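Local atomic coordinates of 433aa long hypothetical phosphoribosylglycinamide formyl transferase (Pyrococcus horikoshii, PDB entry 2DWC), a protein that is a PurT-like protein of the ATP-grasp superfamily that binds adenosine-5'-diphosphate. Residues B[372-377]-B[389-394]; B[366-371]-B[405-410]. One frame throughout, in Å; residues are numbered along the deposited sequence.

Overall arrangement
Both contacts belong to the PurT-type C-terminal region, on the same side of the chain's centre, with their own centres about 8 Å apart; contact 1 is nested inside the loop closed by contact 2. Contact 1 pairs strands 371-375 and 386-393 through four backbone hydrogen bonds, and every touching residue is buried. Contact 2 lies farther out, its centre about 24 Å from the centre of the chain, against about 17 Å for the centre of contact 1. It has no hydrogen bond: methyl groups of the 366-371 loop meet helix 397-409, and its edge includes the exposed Met406. Val407 links the two, since it touches Val373 and Ala390 of the sheet. Both contacts also reach the second subunit.

Contact 1. Residues B[372-377]-B[389-394]; sequences TVRLFG and IALAWD
Thr372 and Leu391 form one hydrogen-bonded antiparallel pair and Arg374 and Ile389 another, with the non-hydrogen-bonded pair Val373 and Ala390 between them: regular antiparallel pairing within a mixed sheet. The strand axes approach to 4.7 Å at 151°. Four backbone bonds carry the pairing: Thr372 N to Leu391 O (2.9 Å) and its return from Leu391 N to Thr372 O, then Arg374 N to Ile389 O and Ile389 N to Arg374 O (2.8 Å). Ile389 O, which accepts Arg374 N, also has a bent CA-H...O contact from Val373 CA (3.3 Å, 128° at H).

Side-chain contacts line the face bearing Thr372, Arg374, Ile389 and Leu391. Arg374 bends at chi2 (87°), and its CD lies 3.9 Å from Leu391 CD1, while Thr372 CG2 lies over one face of its guanidinium, toward the rim. Beyond the strand, the Phe376 ring crosses Ile389 at about a right angle, CZ being 4.0 Å from Ile389 CG2. At the other end, Trp393 CH2 approaches Thr372 CG2 (4.1 Å).

Charge enters through the guanidinium: NH1 donates to Val373 O, and NH2 makes a salt bridge with Glu37 of the second subunit.

Strand 386-393 lies between 371-375 and 343-349. Helix 397-409 packs on Val373 and Ala390, whereas helix 303-306 touches Leu391 and Trp393.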
loop_
_atom_site.group_PDB
_atom_site.type_symbol
_atom_site.label_atom_id
_atom_site.label_comp_id
_atom_site.label_asym_id
_atom_site.label_seq_id
_atom_site.Cartn_x
_atom_site.Cartn_y
_atom_site.Cartn_z
ATOM N N THR B 372 5.820 4.099 11.315
ATOM C CA THR B 372 6.009 4.977 10.168
ATOM C C THR B 372 4.873 5.971 10.190
ATOM O O THR B 372 4.099 5.982 11.142
ATOM C CB THR B 372 6.079 4.224 8.796
ATOM O OG1 THR B 372 6.530 5.168 7.795
ATOM C CG2 THR B 372 4.715 3.648 8.395
ATOM N N VAL B 373 4.796 6.859 9.196
ATOM C CA VAL B 373 3.675 7.783 9.177
ATOM C C VAL B 373 3.040 7.776 7.786
ATOM O O VAL B 373 3.667 7.357 6.795
ATOM C CB VAL B 373 4.097 9.273 9.477
ATOM C CG1 VAL B 373 4.739 9.384 10.901
ATOM C CG2 VAL B 373 5.047 9.748 8.412
ATOM N N ARG B 374 1.792 8.206 7.726
ATOM C CA ARG B 374 1.097 8.382 6.430
ATOM C C ARG B 374 0.591 9.811 6.514
ATOM O O ARG B 374 -0.032 10.200 7.537
ATOM C CB ARG B 374 -0.060 7.388 6.225
ATOM C CG ARG B 374 0.372 6.162 5.403
ATOM C CD ARG B 374 0.971 5.059 6.205
ATOM N NE ARG B 374 1.453 3.980 5.326
ATOM C CZ ARG B 374 2.641 4.013 4.698
ATOM N NH1 ARG B 374 3.454 5.065 4.865
ATOM N NH2 ARG B 374 3.008 3.029 3.878
ATOM N N LEU B 375 0.877 10.606 5.469
ATOM C CA LEU B 375 0.490 12.020 5.446
ATOM C C LEU B 375 -0.501 12.035 4.284
ATOM O O LEU B 375 -0.160 11.614 3.165
ATOM C CB LEU B 375 1.735 12.872 5.179
ATOM C CG LEU B 375 2.815 12.713 6.289
ATOM C CD1 LEU B 375 4.081 13.549 5.915
ATOM C CD2 LEU B 375 2.245 13.268 7.640
ATOM N N PHE B 376 -1.674 12.614 4.540
ATOM C CA PHE B 376 -2.769 12.438 3.596
ATOM C C PHE B 376 -2.776 13.254 2.357
ATOM O O PHE B 376 -3.521 12.926 1.434
ATOM C CB PHE B 376 -4.134 12.590 4.316
ATOM C CG PHE B 376 -4.287 11.696 5.553
ATOM C CD1 PHE B 376 -3.717 10.422 5.602
ATOM C CD2 PHE B 376 -5.073 12.140 6.635
ATOM C CE1 PHE B 376 -3.920 9.582 6.719
ATOM C CE2 PHE B 376 -5.278 11.308 7.734
ATOM C CZ PHE B 376 -4.708 10.045 7.776
ATOM N N GLY B 377 -1.971 14.307 2.298
ATOM C CA GLY B 377 -2.002 15.083 1.065
ATOM C C GLY B 377 -3.044 16.176 1.013
ATOM O O GLY B 377 -3.256 16.762 -0.054
ATOM N N ILE B 389 -1.433 10.163 10.010
ATOM C CA ILE B 389 -1.443 9.269 11.174
ATOM C C ILE B 389 -0.065 8.665 11.379
ATOM O O ILE B 389 0.700 8.496 10.429
ATOM C CB ILE B 389 -2.383 8.015 11.037
ATOM C CG1 ILE B 389 -2.132 7.311 9.681
ATOM C CG2 ILE B 389 -3.828 8.401 11.290
ATOM C CD1 ILE B 389 -2.660 5.882 9.663
ATOM N N ALA B 390 0.252 8.350 12.633
ATOM C CA ALA B 390 1.451 7.583 12.915
ATOM C C ALA B 390 0.913 6.136 13.065
ATOM O O ALA B 390 -0.174 5.924 13.627
ATOM C CB ALA B 390 2.099 8.042 14.266
ATOM N N LEU B 391 1.663 5.156 12.549
ATOM C CA LEU B 391 1.287 3.725 12.625
ATOM C C LEU B 391 2.455 3.028 13.314
ATOM O O LEU B 391 3.598 3.324 13.002
ATOM C CB LEU B 391 1.217 3.108 11.230
ATOM C CG LEU B 391 -0.068 3.053 10.424
ATOM C CD1 LEU B 391 0.252 2.491 9.027
ATOM C CD2 LEU B 391 -1.067 2.148 11.135
ATOM N N ALA B 392 2.187 2.090 14.211
ATOM C CA ALA B 392 3.280 1.388 14.860
ATOM C C ALA B 392 2.820 -0.044 15.128
ATOM O O ALA B 392 1.634 -0.273 15.376
ATOM C CB ALA B 392 3.648 2.068 16.190
ATOM N N TRP B 393 3.745 -0.998 15.102
ATOM C CA TRP B 393 3.353 -2.398 15.377
ATOM C C TRP B 393 4.325 -3.028 16.379
ATOM O O TRP B 393 5.483 -2.612 16.490
ATOM C CB TRP B 393 3.373 -3.214 14.089
ATOM C CG TRP B 393 4.572 -2.891 13.151
ATOM C CD1 TRP B 393 5.757 -3.579 13.069
ATOM C CD2 TRP B 393 4.714 -1.755 12.265
ATOM N NE1 TRP B 393 6.628 -2.942 12.204
ATOM C CE2 TRP B 393 6.009 -1.825 11.698
ATOM C CE3 TRP B 393 3.876 -0.684 11.906
ATOM C CZ2 TRP B 393 6.490 -0.866 10.779
ATOM C CZ3 TRP B 393 4.356 0.280 10.992
ATOM C CH2 TRP B 393 5.650 0.174 10.437
ATOM N N ASP B 394 3.853 -4.066 17.057
ATOM C CA ASP B 394 4.709 -4.749 18.043
ATOM C C ASP B 394 3.969 -5.994 18.492
ATOM O O ASP B 394 2.768 -6.086 18.381
ATOM C CB ASP B 394 4.937 -3.860 19.259
ATOM C CG ASP B 394 6.064 -4.373 20.149
ATOM O OD1 ASP B 394 5.796 -5.124 21.111
ATOM O OD2 ASP B 394 7.219 -4.028 19.857
#

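Contact 2. Residues B[366-371]-B[405-410]; sequences LSVPNA and EMVAHM
A loop-to-helix apolar seam of the PurT-type C-terminal region joins the connection between helix 362-365 and strand 371-375 to residues 405-410, which include the C-terminal part of helix 397-409. Val368 and Ala371 meet Met406, Val407 and Met410. No hydrogen bond crosses the seam, and the closest pair of CA atoms, those of Val368 and Val407, is 7.3 Å apart, a separation bridged by side chains.

Val368 is the hub, its CB directed at the helix and both methyls in use. CG1 touches Val407 CG2 at 3.8 Å, and the two valine side chains lie alongside each other, running in opposite senses. The same Val368 CG1 lies 3.8 Å from Met406 CE. The other methyl, Val368 CG2, meets Met410 CE at 4.0 Å, with Met410 SD equally near. Three residues of 405-410 therefore converge on one valine. Val407 CG2 also reaches Ala371 CB at 3.9 Å, so this one methyl touches both loop residues.

The two methionines arrive by different routes. Met406 runs extended to SD and then turns at chi3 (81°), bringing CE against Val368; Met410 stays extended beyond CG, with chi3 at 174°, and presents SD and CE together. Both lie at the more accessible margin, whereas Val368, Ala371 and Val407 are buried.

Around this seam, Lys403, further back on helix 397-409, packs on Val368 and its NZ hydrogen-bonds to Pro369 O. Ser367 OG hydrogen-bonds with Val363 O and with Glu221 OE1 of the second subunit. Ala371 packs on Ala392 of strand 386-393, while Ala408 of the helix touches Ala390 of the same strand and His346 of strand 343-349, placing the seam beside a helix-on-sheet layer.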
loop_
_atom_site.group_PDB
_atom_site.type_symbol
_atom_site.label_atom_id
_atom_site.label_comp_id
_atom_site.label_asym_id
_atom_site.label_seq_id
_atom_site.Cartn_x
_atom_site.Cartn_y
_atom_site.Cartn_z
ATOM N N LEU B 366 10.887 9.481 12.152
ATOM C CA LEU B 366 11.065 8.359 11.224
ATOM C C LEU B 366 12.272 7.478 11.540
ATOM O O LEU B 366 12.623 6.589 10.774
ATOM C CB LEU B 366 11.087 8.863 9.758
ATOM C CG LEU B 366 9.800 9.637 9.385
ATOM C CD1 LEU B 366 9.827 9.909 7.859
ATOM C CD2 LEU B 366 8.528 8.832 9.709
ATOM N N SER B 367 12.916 7.745 12.677
ATOM C CA SER B 367 14.054 6.920 13.122
ATOM C C SER B 367 13.545 5.885 14.148
ATOM O O SER B 367 14.266 4.955 14.544
ATOM C CB SER B 367 15.146 7.816 13.757
ATOM O OG SER B 367 15.930 8.480 12.779
ATOM N N VAL B 368 12.309 6.053 14.594
ATOM C CA VAL B 368 11.688 5.107 15.542
ATOM C C VAL B 368 11.405 3.785 14.828
ATOM O O VAL B 368 10.673 3.726 13.804
ATOM C CB VAL B 368 10.378 5.697 16.113
ATOM C CG1 VAL B 368 9.679 4.672 17.051
ATOM C CG2 VAL B 368 10.683 7.025 16.837
ATOM N N PRO B 369 11.964 2.682 15.330
ATOM C CA PRO B 369 11.726 1.388 14.668
ATOM C C PRO B 369 10.306 0.864 14.839
ATOM O O PRO B 369 9.616 1.181 15.838
ATOM C CB PRO B 369 12.773 0.454 15.313
ATOM C CG PRO B 369 12.984 1.051 16.653
ATOM C CD PRO B 369 12.964 2.559 16.420
ATOM N N ASN B 370 9.873 0.097 13.837
ATOM C CA ASN B 370 8.546 -0.531 13.833
ATOM C C ASN B 370 7.418 0.489 13.850
ATOM O O ASN B 370 6.406 0.302 14.520
ATOM C CB ASN B 370 8.379 -1.458 15.049
ATOM C CG ASN B 370 9.477 -2.525 15.127
ATOM O OD1 ASN B 370 10.021 -2.947 14.117
ATOM N ND2 ASN B 370 9.781 -2.979 16.341
ATOM N N ALA B 371 7.628 1.604 13.164
ATOM C CA ALA B 371 6.575 2.598 13.036
ATOM C C ALA B 371 6.833 3.367 11.754
ATOM O O ALA B 371 7.903 3.275 11.152
ATOM C CB ALA B 371 6.616 3.559 14.189
ATOM N N GLU B 405 1.697 6.872 19.585
ATOM C CA GLU B 405 1.528 8.173 20.233
ATOM C C GLU B 405 2.822 8.981 20.255
ATOM O O GLU B 405 2.828 10.194 19.957
ATOM C CB GLU B 405 1.031 7.990 21.668
ATOM C CG GLU B 405 0.775 9.288 22.383
ATOM C CD GLU B 405 0.313 9.040 23.810
ATOM O OE1 GLU B 405 0.784 8.058 24.428
ATOM O OE2 GLU B 405 -0.511 9.831 24.312
ATOM N N MET B 406 3.941 8.335 20.617
ATOM C CA MET B 406 5.206 9.029 20.665
ATOM C C MET B 406 5.615 9.568 19.291
ATOM O O MET B 406 6.068 10.698 19.187
ATOM C CB MET B 406 6.289 8.095 21.231
ATOM C CG MET B 406 7.689 8.634 21.077
ATOM S SD MET B 406 8.934 7.523 21.787
ATOM C CE MET B 406 9.161 6.235 20.458
ATOM N N VAL B 407 5.466 8.754 18.246
ATOM C CA VAL B 407 5.803 9.192 16.878
ATOM C C VAL B 407 4.920 10.380 16.454
ATOM O O VAL B 407 5.418 11.386 15.925
ATOM C CB VAL B 407 5.649 8.005 15.866
ATOM C CG1 VAL B 407 5.798 8.515 14.394
ATOM C CG2 VAL B 407 6.742 6.959 16.145
ATOM N N ALA B 408 3.623 10.306 16.712
ATOM C CA ALA B 408 2.763 11.425 16.337
ATOM C C ALA B 408 3.183 12.701 17.049
ATOM O O ALA B 408 3.202 13.780 16.450
ATOM C CB ALA B 408 1.302 11.117 16.651
ATOM N N HIS B 409 3.486 12.588 18.341
ATOM C CA HIS B 409 3.882 13.762 19.108
ATOM C C HIS B 409 5.233 14.375 18.729
ATOM O O HIS B 409 5.522 15.490 19.141
ATOM C CB HIS B 409 3.819 13.441 20.608
ATOM C CG HIS B 409 2.418 13.295 21.123
ATOM N ND1 HIS B 409 2.132 12.790 22.377
ATOM C CD2 HIS B 409 1.223 13.596 20.559
ATOM C CE1 HIS B 409 0.821 12.787 22.560
ATOM N NE2 HIS B 409 0.247 13.271 21.474
ATOM N N MET B 410 6.053 13.658 17.951
ATOM C CA MET B 410 7.322 14.175 17.490
ATOM C C MET B 410 7.162 15.073 16.258
ATOM O O MET B 410 8.108 15.755 15.837
ATOM C CB MET B 410 8.243 13.014 17.124
ATOM C CG MET B 410 8.752 12.244 18.343
ATOM S SD MET B 410 9.780 10.854 17.793
ATOM C CE MET B 410 10.428 10.199 19.312
#